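Local coordinates for protein aldo-keto reductase 2E (Bombyx mori, PDB 3WCZ) that reduces 3-dehydroecdysone and some other carbonyl compounds with NADPH as cosubstrate, and may help to regulate moulting, at residues A[89-94]-A[125-130]; A[119-124]-A[295-300]; A[178-183]-A[202-207]. All coordinates share one frame; numbering follows the deposited sequence.

Contact 1. Residues A[89-94]-A[125-130]; sequences WNDKHA and TKPDDS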
loop_
_atom_site.group_PDB
_atom_site.type_symbol
_atom_site.label_atom_id
_atom_site.label_comp_id
_atom_site.label_asym_id
_atom_site.label_seq_id
_atom_site.Cartn_x
_atom_site.Cartn_y
_atom_site.Cartn_z
ATOM N N TRP A 89 -5.446 10.383 7.685
ATOM C CA TRP A 89 -5.638 9.656 8.923
ATOM C C TRP A 89 -7.069 9.781 9.479
ATOM O O TRP A 89 -7.854 10.641 9.046
ATOM C CB TRP A 89 -4.549 10.008 9.967
ATOM C CG TRP A 89 -4.612 9.108 11.173
ATOM C CD1 TRP A 89 -4.819 9.490 12.485
ATOM C CD2 TRP A 89 -4.541 7.683 11.180
ATOM N NE1 TRP A 89 -4.884 8.380 13.277
ATOM C CE2 TRP A 89 -4.715 7.259 12.509
ATOM C CE3 TRP A 89 -4.354 6.717 10.186
ATOM C CZ2 TRP A 89 -4.698 5.911 12.869
ATOM C CZ3 TRP A 89 -4.354 5.392 10.534
ATOM C CH2 TRP A 89 -4.516 4.998 11.864
ATOM N N ASN A 90 -7.391 8.900 10.421
ATOM C CA ASN A 90 -8.742 8.683 10.910
ATOM C C ASN A 90 -9.353 9.879 11.646
ATOM O O ASN A 90 -10.573 9.935 11.791
ATOM C CB ASN A 90 -8.768 7.500 11.864
ATOM C CG ASN A 90 -8.328 6.203 11.223
ATOM O OD1 ASN A 90 -8.186 6.072 10.002
ATOM N ND2 ASN A 90 -8.068 5.211 12.086
ATOM N N ASP A 91 -8.523 10.797 12.123
ATOM C CA ASP A 91 -9.022 11.981 12.847
ATOM C C ASP A 91 -9.269 13.178 11.939
ATOM O O ASP A 91 -9.526 14.284 12.407
ATOM C CB ASP A 91 -8.098 12.372 14.012
ATOM C CG ASP A 91 -6.712 12.800 13.573
ATOM O OD1 ASP A 91 -6.281 12.514 12.442
ATOM O OD2 ASP A 91 -6.008 13.421 14.414
ATOM N N LYS A 92 -9.213 12.960 10.631
ATOM C CA LYS A 92 -9.398 14.017 9.654
ATOM C C LYS A 92 -10.510 13.686 8.665
ATOM O O LYS A 92 -10.421 14.021 7.468
ATOM C CB LYS A 92 -8.107 14.316 8.874
ATOM C CG LYS A 92 -6.902 14.715 9.745
ATOM C CD LYS A 92 -7.108 15.987 10.537
ATOM C CE LYS A 92 -5.856 16.295 11.355
ATOM N NZ LYS A 92 -5.968 17.549 12.080
ATOM N N HIS A 93 -11.578 13.060 9.150
ATOM C CA HIS A 93 -12.624 12.576 8.262
ATOM C C HIS A 93 -13.736 13.567 7.927
ATOM O O HIS A 93 -14.523 13.323 7.013
ATOM C CB HIS A 93 -13.204 11.264 8.784
ATOM C CG HIS A 93 -12.396 10.062 8.404
ATOM N ND1 HIS A 93 -12.981 8.847 8.156
ATOM C CD2 HIS A 93 -11.069 9.895 8.187
ATOM C CE1 HIS A 93 -12.045 7.966 7.825
ATOM N NE2 HIS A 93 -10.873 8.575 7.854
ATOM N N ALA A 94 -13.874 14.661 8.675
ATOM C CA ALA A 94 -14.909 15.617 8.284
ATOM C C ALA A 94 -14.568 16.189 6.922
ATOM O O ALA A 94 -13.404 16.375 6.601
ATOM C CB ALA A 94 -15.041 16.709 9.328
ATOM N N THR A 125 -12.151 8.776 13.939
ATOM C CA THR A 125 -11.876 8.917 15.363
ATOM C C THR A 125 -11.634 10.377 15.694
ATOM O O THR A 125 -11.445 11.231 14.821
ATOM C CB THR A 125 -10.671 8.085 15.822
ATOM O OG1 THR A 125 -9.486 8.585 15.196
ATOM C CG2 THR A 125 -10.871 6.630 15.463
ATOM N N LYS A 126 -11.721 10.676 16.984
ATOM C CA LYS A 126 -11.240 11.935 17.493
ATOM C C LYS A 126 -9.721 11.806 17.669
ATOM O O LYS A 126 -9.156 10.716 17.550
ATOM C CB LYS A 126 -11.944 12.266 18.818
ATOM C CG LYS A 126 -13.479 12.244 18.761
ATOM C CD LYS A 126 -14.038 13.344 17.919
ATOM C CE LYS A 126 -15.550 13.536 18.148
ATOM N NZ LYS A 126 -15.905 14.192 19.462
ATOM N N PRO A 127 -9.047 12.930 17.885
ATOM C CA PRO A 127 -7.587 12.857 17.864
ATOM C C PRO A 127 -7.008 11.946 18.950
ATOM O O PRO A 127 -5.847 11.519 18.834
ATOM C CB PRO A 127 -7.169 14.311 18.079
ATOM C CG PRO A 127 -8.308 15.114 17.577
ATOM C CD PRO A 127 -9.541 14.310 17.905
ATOM N N ASP A 128 -7.806 11.644 19.973
ATOM C CA ASP A 128 -7.386 10.728 21.038
ATOM C C ASP A 128 -7.753 9.268 20.772
ATOM O O ASP A 128 -7.672 8.433 21.675
ATOM C CB ASP A 128 -7.965 11.167 22.385
ATOM C CG ASP A 128 -9.479 11.181 22.403
ATOM O OD1 ASP A 128 -10.093 10.756 21.408
ATOM O OD2 ASP A 128 -10.070 11.612 23.417
ATOM N N ASP A 129 -8.149 8.967 19.536
ATOM C CA ASP A 129 -8.486 7.604 19.128
ATOM C C ASP A 129 -9.845 7.169 19.664
ATOM O O ASP A 129 -10.256 6.022 19.463
ATOM C CB ASP A 129 -7.398 6.607 19.570
ATOM C CG ASP A 129 -6.589 6.063 18.400
ATOM O OD1 ASP A 129 -7.149 5.941 17.287
ATOM O OD2 ASP A 129 -5.388 5.752 18.597
ATOM N N SER A 130 -10.549 8.078 20.322
ATOM C CA SER A 130 -11.933 7.805 20.677
ATOM C C SER A 130 -12.823 7.805 19.420
ATOM O O SER A 130 -12.585 8.527 18.444
ATOM C CB SER A 130 -12.472 8.758 21.758
ATOM O OG SER A 130 -12.664 10.076 21.295
HETATM O O HOH W 1 -7.536 6.492 14.940
#
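N90 and D91 of one surface-reaching loop meet T125 and P127 of another, through one backbone hydrogen bond, one water and a few close side-chain contacts. Residues 89-92 form a type I turn closed by the bond from K92 N to W89 O. At its start W89 serves the contact at second hand: CG of N90 lies 3.8 Å above the plane of the W89 indole, over its centre, so the aromatic face backs the N90 side chain, while the same indole packs edge-to-face with H120. N90 then makes the main link. Its carbonyl O accepts T125 N at 2.9 Å in an almost straight bond (170° at the hydrogen), although the donor stands well above the carbonyl plane. Its side chain approaches the same threonine, CB lying 3.6 Å from T125 OG1. A water accepts from N90 ND2 and is hydrogen-bonded to T125 OG1, 2.9 Å away, tying the carboxamide and the hydroxyl together. At D91 the backbone comes close again, with a CA-H...O contact of 3.2 Å from D91 CA to T125 O. With chi1 at 64°, D91 CG sits between its backbone N and carbonyl carbon, and the D91 side chain crosses that of P127 at about a right angle, OD2 lying 3.8 Å from P127 CA. Farther on, K92 turns to helix 95-109. The partner segment is a hairpin tip: K126-D129 is a type I turn, D129 has a left-handed backbone (phi 75°), and K126 N bonds to S130 O, the type I turn plus G1 bulge pattern. Both segments belong to loops after barrel strands 83-88 and 114-119, at the C-terminal rim of the TIM barrel, where aldo-keto reductases bind NADP.

Contact 2. Residues A[119-124]-A[295-300]; sequences IHFPIA and IDISDW. With NAP (NADP nicotinamide-adenine-dinucleotide phosphate), chain B.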
loop_
_atom_site.group_PDB
_atom_site.type_symbol
_atom_site.label_atom_id
_atom_site.label_comp_id
_atom_site.label_asym_id
_atom_site.label_seq_id
_atom_site.Cartn_x
_atom_site.Cartn_y
_atom_site.Cartn_z
ATOM N N ILE A 119 -8.059 7.354 1.678
ATOM C CA ILE A 119 -8.631 7.331 3.010
ATOM C C ILE A 119 -8.024 6.107 3.712
ATOM O O ILE A 119 -8.202 4.976 3.238
ATOM C CB ILE A 119 -10.167 7.199 2.981
ATOM C CG1 ILE A 119 -10.806 8.332 2.172
ATOM C CG2 ILE A 119 -10.702 7.160 4.419
ATOM C CD1 ILE A 119 -12.337 8.281 2.214
ATOM N N HIS A 120 -7.311 6.293 4.818
ATOM C CA HIS A 120 -6.507 5.210 5.401
ATOM C C HIS A 120 -7.369 4.078 5.965
ATOM O O HIS A 120 -7.046 2.905 5.801
ATOM C CB HIS A 120 -5.575 5.808 6.482
ATOM C CG HIS A 120 -4.362 4.980 6.781
ATOM N ND1 HIS A 120 -3.154 5.544 7.125
ATOM C CD2 HIS A 120 -4.181 3.637 6.814
ATOM C CE1 HIS A 120 -2.277 4.574 7.355
ATOM N NE2 HIS A 120 -2.871 3.411 7.154
ATOM N N PHE A 121 -8.467 4.439 6.637
ATOM C CA PHE A 121 -9.477 3.491 7.111
ATOM C C PHE A 121 -10.860 4.119 6.967
ATOM O O PHE A 121 -10.999 5.363 7.000
ATOM C CB PHE A 121 -9.309 3.155 8.610
ATOM C CG PHE A 121 -8.135 2.280 8.924
ATOM C CD1 PHE A 121 -6.913 2.848 9.193
ATOM C CD2 PHE A 121 -8.275 0.907 9.003
ATOM C CE1 PHE A 121 -5.805 2.047 9.497
ATOM C CE2 PHE A 121 -7.178 0.083 9.271
ATOM C CZ PHE A 121 -5.948 0.662 9.533
ATOM N N PRO A 122 -11.907 3.283 6.951
ATOM C CA PRO A 122 -13.271 3.840 6.878
ATOM C C PRO A 122 -13.764 4.347 8.234
ATOM O O PRO A 122 -14.831 4.947 8.281
ATOM C CB PRO A 122 -14.121 2.658 6.382
ATOM C CG PRO A 122 -13.358 1.420 6.809
ATOM C CD PRO A 122 -11.887 1.825 6.741
ATOM N N ILE A 123 -13.030 4.083 9.294
ATOM C CA ILE A 123 -13.339 4.509 10.649
ATOM C C ILE A 123 -12.914 5.951 10.835
ATOM O O ILE A 123 -11.874 6.382 10.351
ATOM C CB ILE A 123 -12.564 3.631 11.670
ATOM C CG1 ILE A 123 -12.944 2.155 11.494
ATOM C CG2 ILE A 123 -12.812 4.071 13.075
ATOM C CD1 ILE A 123 -11.936 1.207 12.145
ATOM N N ALA A 124 -13.730 6.695 11.586
ATOM C CA ALA A 124 -13.415 8.071 11.988
ATOM C C ALA A 124 -13.185 8.072 13.495
ATOM O O ALA A 124 -13.938 7.442 14.241
ATOM C CB ALA A 124 -14.529 9.006 11.632
ATOM N N ILE A 295 -2.109 -7.176 10.255
ATOM C CA ILE A 295 -2.519 -5.890 10.841
ATOM C C ILE A 295 -3.842 -6.082 11.574
ATOM O O ILE A 295 -4.899 -6.250 10.974
ATOM C CB ILE A 295 -2.597 -4.763 9.756
ATOM C CG1 ILE A 295 -1.226 -4.585 9.073
ATOM C CG2 ILE A 295 -3.101 -3.453 10.348
ATOM C CD1 ILE A 295 -0.076 -4.158 9.977
ATOM N N ASP A 296 -3.729 -6.089 12.891
ATOM C CA ASP A 296 -4.843 -6.352 13.788
ATOM C C ASP A 296 -5.331 -5.020 14.362
ATOM O O ASP A 296 -4.617 -4.339 15.094
ATOM C CB ASP A 296 -4.336 -7.308 14.874
ATOM C CG ASP A 296 -5.353 -7.599 15.961
ATOM O OD1 ASP A 296 -6.509 -7.183 15.846
ATOM O OD2 ASP A 296 -4.970 -8.270 16.946
ATOM N N ILE A 297 -6.539 -4.624 14.000
ATOM C CA ILE A 297 -7.124 -3.397 14.542
ATOM C C ILE A 297 -8.349 -3.704 15.420
ATOM O O ILE A 297 -9.262 -2.909 15.544
ATOM C CB ILE A 297 -7.492 -2.391 13.441
ATOM C CG1 ILE A 297 -8.396 -3.052 12.392
ATOM C CG2 ILE A 297 -6.217 -1.848 12.786
ATOM C CD1 ILE A 297 -9.229 -2.066 11.610
ATOM N N SER A 298 -8.332 -4.855 16.073
ATOM C CA SER A 298 -9.530 -5.339 16.756
ATOM C C SER A 298 -9.938 -4.508 17.966
ATOM O O SER A 298 -11.083 -4.600 18.399
ATOM C CB SER A 298 -9.378 -6.817 17.144
ATOM O OG SER A 298 -8.220 -7.044 17.901
ATOM N N ASP A 299 -9.057 -3.660 18.483
ATOM C CA ASP A 299 -9.484 -2.732 19.536
ATOM C C ASP A 299 -10.591 -1.787 19.036
ATOM O O ASP A 299 -11.295 -1.179 19.847
ATOM C CB ASP A 299 -8.329 -1.874 20.061
ATOM C CG ASP A 299 -7.376 -2.633 20.971
ATOM O OD1 ASP A 299 -7.639 -3.796 21.305
ATOM O OD2 ASP A 299 -6.350 -2.032 21.354
ATOM N N TRP A 300 -10.730 -1.646 17.713
ATOM C CA TRP A 300 -11.706 -0.751 17.097
ATOM C C TRP A 300 -12.976 -1.490 16.648
ATOM O O TRP A 300 -13.796 -0.911 15.944
ATOM C CB TRP A 300 -11.106 -0.050 15.868
ATOM C CG TRP A 300 -9.981 0.919 16.124
ATOM C CD1 TRP A 300 -9.697 1.573 17.289
ATOM C CD2 TRP A 300 -8.988 1.350 15.170
ATOM N NE1 TRP A 300 -8.590 2.379 17.124
ATOM C CE2 TRP A 300 -8.135 2.253 15.836
ATOM C CE3 TRP A 300 -8.734 1.050 13.830
ATOM C CZ2 TRP A 300 -7.066 2.876 15.193
ATOM C CZ3 TRP A 300 -7.663 1.658 13.203
ATOM C CH2 TRP A 300 -6.842 2.547 13.882
HETATM P PA NAP B . 6.204 -6.108 4.615
HETATM O O1A NAP B . 6.649 -5.414 3.396
HETATM O O2A NAP B . 5.079 -7.022 4.646
HETATM O O5B NAP B . 7.374 -6.780 5.399
HETATM C C5B NAP B . 8.553 -6.088 5.678
HETATM C C4B NAP B . 9.622 -6.931 6.358
HETATM O O4B NAP B . 10.154 -7.881 5.414
HETATM C C3B NAP B . 10.771 -6.199 6.936
HETATM O O3B NAP B . 11.119 -6.854 8.132
HETATM C C2B NAP B . 11.795 -6.334 5.915
HETATM O O2B NAP B . 13.119 -6.212 6.396
HETATM C C1B NAP B . 11.549 -7.709 5.352
HETATM N N9A NAP B . 11.918 -7.927 3.969
HETATM C C8A NAP B . 11.722 -7.057 2.956
HETATM N N7A NAP B . 12.054 -7.588 1.797
HETATM C C5A NAP B . 12.499 -8.860 2.043
HETATM C C6A NAP B . 12.977 -9.889 1.225
HETATM N N6A NAP B . 13.138 -9.781 -0.160
HETATM N N1A NAP B . 13.327 -11.032 1.839
HETATM C C2A NAP B . 13.201 -11.176 3.158
HETATM N N3A NAP B . 12.734 -10.216 3.974
HETATM C C4A NAP B . 12.370 -9.056 3.406
HETATM O O3 NAP B . 5.916 -4.933 5.694
HETATM P PN NAP B . 4.730 -3.970 6.144
HETATM O O1N NAP B . 5.403 -2.720 6.576
HETATM O O2N NAP B . 3.879 -4.713 7.113
HETATM O O5D NAP B . 3.830 -3.703 4.860
HETATM C C5D NAP B . 4.352 -3.073 3.739
HETATM C C4D NAP B . 3.857 -1.642 3.492
HETATM O O4D NAP B . 2.465 -1.615 3.239
HETATM C C3D NAP B . 4.018 -0.712 4.651
HETATM O O3D NAP B . 5.364 -0.346 4.879
HETATM C C2D NAP B . 3.128 0.368 4.283
HETATM O O2D NAP B . 3.684 1.151 3.265
HETATM C C1D NAP B . 1.927 -0.405 3.784
HETATM N N1N NAP B . 0.869 -0.754 4.739
HETATM C C2N NAP B . -0.317 -0.120 4.695
HETATM C C3N NAP B . -1.311 -0.460 5.578
HETATM C C7N NAP B . -2.603 0.250 5.431
HETATM O O7N NAP B . -2.955 0.797 4.357
HETATM N N7N NAP B . -3.456 0.156 6.472
HETATM C C4N NAP B . -1.095 -1.415 6.589
HETATM C C5N NAP B . 0.136 -2.084 6.620
HETATM C C6N NAP B . 1.085 -1.719 5.673
HETATM P P2B NAP B . 14.165 -5.163 5.786
HETATM O O1X NAP B . 15.408 -5.346 6.680
HETATM O O2X NAP B . 14.458 -5.566 4.407
HETATM O O3X NAP B . 13.549 -3.792 5.913
#
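The ring of F121 is the central bump, and I297 and W300 close on it from the C-terminal loop. W300 presents an edge to its face: CZ3 stands 4.0 Å above the F121 plane, over the ring centre, in a T-shaped pair whose planes meet at 84°. I297 fits beside this pair, its CD1 lying 3.8 Å from F121 CE2, the two side chains running past one another in opposite senses. A chi1 of 54° sets I297 CG1 between the backbone N and the carbonyl carbon, and chi2 (157°) then extends the branch to CD1. I123 fills the angle between I297 and the indole, with CD1 3.6 Å from W300 CE3 and also near W300 CB. No hydrogen bond crosses the interface. F121 CZ lies 4.0 Å from the NADP carboxamide nitrogen N7N, and I295 CG1 lies 3.8 Å from C5N, which brings both segments to the nicotinamide end of the cofactor. An alanine in place of F121 would probably leave the W300 edge without the face it rests on and open a gap between I297 and the carboxamide. Residues 119-124 continue from barrel strand 114-119, whose neighbours are strands 83-88 and 152-158; I119 packs outward on helix 136-148, and segment 295-300, in the loop after helix 279-286, lies over the mouth of the barrel.

Contact 3. Residues A[178-183]-A[202-207]; sequences INQIEV and AVMAYS. With NAP (NADP nicotinamide-adenine-dinucleotide phosphate), chain B.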
loop_
_atom_site.group_PDB
_atom_site.type_symbol
_atom_site.label_atom_id
_atom_site.label_comp_id
_atom_site.label_asym_id
_atom_site.label_seq_id
_atom_site.Cartn_x
_atom_site.Cartn_y
_atom_site.Cartn_z
ATOM N N ILE A 178 -8.341 2.783 -6.386
ATOM C CA ILE A 178 -7.625 1.758 -5.642
ATOM C C ILE A 178 -8.290 1.518 -4.305
ATOM O O ILE A 178 -8.799 2.446 -3.695
ATOM C CB ILE A 178 -6.158 2.199 -5.424
ATOM C CG1 ILE A 178 -5.358 1.807 -6.680
ATOM C CG2 ILE A 178 -5.518 1.566 -4.135
ATOM C CD1 ILE A 178 -4.056 2.484 -6.842
ATOM N N ASN A 179 -8.256 0.260 -3.866
ATOM C CA ASN A 179 -8.483 -0.140 -2.489
ATOM C C ASN A 179 -7.201 -0.806 -2.027
ATOM O O ASN A 179 -6.801 -1.839 -2.599
ATOM C CB ASN A 179 -9.717 -1.056 -2.358
ATOM C CG ASN A 179 -10.101 -1.361 -0.902
ATOM O OD1 ASN A 179 -9.726 -0.644 0.018
ATOM N ND2 ASN A 179 -10.934 -2.383 -0.721
ATOM N N GLN A 180 -6.549 -0.218 -1.018
ATOM C CA GLN A 180 -5.319 -0.782 -0.486
ATOM C C GLN A 180 -5.641 -1.636 0.735
ATOM O O GLN A 180 -6.158 -1.132 1.746
ATOM C CB GLN A 180 -4.320 0.336 -0.144
ATOM C CG GLN A 180 -3.044 -0.182 0.512
ATOM C CD GLN A 180 -1.939 0.816 0.812
ATOM O OE1 GLN A 180 -1.357 0.764 1.910
ATOM N NE2 GLN A 180 -1.626 1.702 -0.113
ATOM N N ILE A 181 -5.385 -2.933 0.613
ATOM C CA ILE A 181 -5.796 -3.902 1.631
ATOM C C ILE A 181 -4.671 -4.922 1.847
ATOM O O ILE A 181 -3.728 -5.025 1.041
ATOM C CB ILE A 181 -7.119 -4.618 1.232
ATOM C CG1 ILE A 181 -6.978 -5.272 -0.128
ATOM C CG2 ILE A 181 -8.254 -3.611 1.251
ATOM C CD1 ILE A 181 -8.162 -6.185 -0.516
ATOM N N GLU A 182 -4.767 -5.673 2.934
ATOM C CA GLU A 182 -3.763 -6.680 3.253
ATOM C C GLU A 182 -3.911 -7.905 2.379
ATOM O O GLU A 182 -4.961 -8.538 2.403
ATOM C CB GLU A 182 -3.884 -7.090 4.719
ATOM C CG GLU A 182 -2.786 -8.032 5.099
ATOM C CD GLU A 182 -2.800 -8.478 6.535
ATOM O OE1 GLU A 182 -3.263 -7.752 7.427
ATOM O OE2 GLU A 182 -2.276 -9.576 6.792
ATOM N N VAL A 183 -2.869 -8.256 1.627
ATOM C CA VAL A 183 -2.886 -9.479 0.834
ATOM C C VAL A 183 -1.543 -10.171 0.933
ATOM O O VAL A 183 -0.491 -9.577 0.640
ATOM C CB VAL A 183 -3.271 -9.267 -0.657
ATOM C CG1 VAL A 183 -3.599 -10.607 -1.287
ATOM C CG2 VAL A 183 -4.438 -8.306 -0.794
ATOM N N ALA A 202 -8.541 -1.110 -8.757
ATOM C CA ALA A 202 -7.316 -1.877 -8.577
ATOM C C ALA A 202 -7.009 -2.044 -7.088
ATOM O O ALA A 202 -7.478 -1.274 -6.244
ATOM C CB ALA A 202 -6.144 -1.216 -9.302
ATOM N N VAL A 203 -6.216 -3.059 -6.767
ATOM C CA VAL A 203 -5.871 -3.369 -5.391
ATOM C C VAL A 203 -4.380 -3.226 -5.156
ATOM O O VAL A 203 -3.577 -3.831 -5.868
ATOM C CB VAL A 203 -6.353 -4.765 -5.023
ATOM C CG1 VAL A 203 -5.846 -5.148 -3.637
ATOM C CG2 VAL A 203 -7.879 -4.802 -5.131
ATOM N N MET A 204 -4.027 -2.444 -4.134
ATOM C CA MET A 204 -2.672 -2.425 -3.596
ATOM C C MET A 204 -2.652 -3.396 -2.423
ATOM O O MET A 204 -3.567 -3.384 -1.602
ATOM C CB MET A 204 -2.250 -1.020 -3.142
ATOM C CG MET A 204 -2.026 -0.043 -4.279
ATOM S SD MET A 204 -1.621 1.643 -3.725
ATOM C CE MET A 204 0.081 1.412 -3.172
ATOM N N ALA A 205 -1.637 -4.270 -2.395
ATOM C CA ALA A 205 -1.482 -5.306 -1.380
ATOM C C ALA A 205 -0.434 -4.919 -0.356
ATOM O O ALA A 205 0.791 -4.918 -0.634
ATOM C CB ALA A 205 -1.077 -6.632 -2.063
ATOM N N TYR A 206 -0.903 -4.562 0.837
ATOM C CA TYR A 206 -0.008 -4.258 1.937
ATOM C C TYR A 206 0.365 -5.505 2.748
ATOM O O TYR A 206 -0.258 -6.545 2.622
ATOM C CB TYR A 206 -0.552 -3.112 2.783
ATOM C CG TYR A 206 -1.692 -3.327 3.735
ATOM C CD1 TYR A 206 -1.570 -4.116 4.873
ATOM C CD2 TYR A 206 -2.868 -2.616 3.564
ATOM C CE1 TYR A 206 -2.600 -4.206 5.803
ATOM C CE2 TYR A 206 -3.901 -2.712 4.476
ATOM C CZ TYR A 206 -3.746 -3.480 5.603
ATOM O OH TYR A 206 -4.725 -3.577 6.548
ATOM N N SER A 207 1.416 -5.343 3.554
ATOM C CA SER A 207 2.061 -6.435 4.294
ATOM C C SER A 207 2.190 -7.672 3.417
ATOM O O SER A 207 1.771 -8.757 3.790
ATOM C CB SER A 207 1.307 -6.736 5.596
ATOM O OG SER A 207 1.241 -5.613 6.472
HETATM P PA NAP B . 6.204 -6.108 4.615
HETATM O O1A NAP B . 6.649 -5.414 3.396
HETATM O O2A NAP B . 5.079 -7.022 4.646
HETATM O O5B NAP B . 7.374 -6.780 5.399
HETATM C C5B NAP B . 8.553 -6.088 5.678
HETATM C C4B NAP B . 9.622 -6.931 6.358
HETATM O O4B NAP B . 10.154 -7.881 5.414
HETATM C C3B NAP B . 10.771 -6.199 6.936
HETATM O O3B NAP B . 11.119 -6.854 8.132
HETATM C C2B NAP B . 11.795 -6.334 5.915
HETATM O O2B NAP B . 13.119 -6.212 6.396
HETATM C C1B NAP B . 11.549 -7.709 5.352
HETATM N N9A NAP B . 11.918 -7.927 3.969
HETATM C C8A NAP B . 11.722 -7.057 2.956
HETATM N N7A NAP B . 12.054 -7.588 1.797
HETATM C C5A NAP B . 12.499 -8.860 2.043
HETATM C C6A NAP B . 12.977 -9.889 1.225
HETATM N N6A NAP B . 13.138 -9.781 -0.160
HETATM N N1A NAP B . 13.327 -11.032 1.839
HETATM C C2A NAP B . 13.201 -11.176 3.158
HETATM N N3A NAP B . 12.734 -10.216 3.974
HETATM C C4A NAP B . 12.370 -9.056 3.406
HETATM O O3 NAP B . 5.916 -4.933 5.694
HETATM P PN NAP B . 4.730 -3.970 6.144
HETATM O O1N NAP B . 5.403 -2.720 6.576
HETATM O O2N NAP B . 3.879 -4.713 7.113
HETATM O O5D NAP B . 3.830 -3.703 4.860
HETATM C C5D NAP B . 4.352 -3.073 3.739
HETATM C C4D NAP B . 3.857 -1.642 3.492
HETATM O O4D NAP B . 2.465 -1.615 3.239
HETATM C C3D NAP B . 4.018 -0.712 4.651
HETATM O O3D NAP B . 5.364 -0.346 4.879
HETATM C C2D NAP B . 3.128 0.368 4.283
HETATM O O2D NAP B . 3.684 1.151 3.265
HETATM C C1D NAP B . 1.927 -0.405 3.784
HETATM N N1N NAP B . 0.869 -0.754 4.739
HETATM C C2N NAP B . -0.317 -0.120 4.695
HETATM C C3N NAP B . -1.311 -0.460 5.578
HETATM C C7N NAP B . -2.603 0.250 5.431
HETATM O O7N NAP B . -2.955 0.797 4.357
HETATM N N7N NAP B . -3.456 0.156 6.472
HETATM C C4N NAP B . -1.095 -1.415 6.589
HETATM C C5N NAP B . 0.136 -2.084 6.620
HETATM C C6N NAP B . 1.085 -1.719 5.673
HETATM P P2B NAP B . 14.165 -5.163 5.786
HETATM O O1X NAP B . 15.408 -5.346 6.680
HETATM O O2X NAP B . 14.458 -5.566 4.407
HETATM O O3X NAP B . 13.549 -3.792 5.913
HETATM O O HOH W 2 -6.975 -5.255 4.886
#
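Strands 178-182 and 202-206 run parallel, their axes 4.6 Å apart at closest approach and 28° apart in direction, and the backbone bonds alternate from N179 N to A202 O through to V183 N to Y206 O. On one face, N179, I181 and V203 turn to helix 190-198, and I181 CG1 packs on V203 CG1 at 3.7 Å. This is a beta-alpha-beta crossover of the TIM barrel, so the other face, with I178, Q180, E182, M204 and Y206, looks into the barrel. There I178 CG2 rests 3.8 Å from M204 CG. The extended Q180 side chain crosses M204 at a slant, its NE2 making a weak bond to SD and a hydrogen bond to D53. Y206, with CG between backbone N and carbonyl carbon (chi1 75°), lays its ring between protein and cofactor. E182 N lies over the centre of one face, 3.4 Å above the plane, with I181 C nearer the rim; over the centre of the opposite face comes nicotinamide atom C4N of NADP, 3.1 Å above it. This layering would restrict tilting of both rings, and Y206 OH is held by N159. The E182 side chain crosses the tyrosine at about a right angle, and its carboxylate bonds to V294 N, I295 N and N184. Next after Y206 in the chain, S207 donates from OG to the NADP phosphate oxygen O2N at 2.9 Å.

Overall arrangement
From the N terminus, the chain passes strand 83-88 into 89-94 and, after helix 95-109 and strand 114-119, contact 1 closes a loop of 30 intervening residues at 125-130. Contact 2 opens before that closure, at 119-124, and so crosses contact 1; it closes only at 295-300, across most of the barrel. Contact 3 is nested inside this long loop and joins consecutive strands around helix 190-198. Contacts 1 and 2 touch where the H93 imidazole packs on the backbone of F121 and I123. I295 links contacts 2 and 3, and both reach NADP, so the C-terminal tail is tied to strands and loops of the barrel.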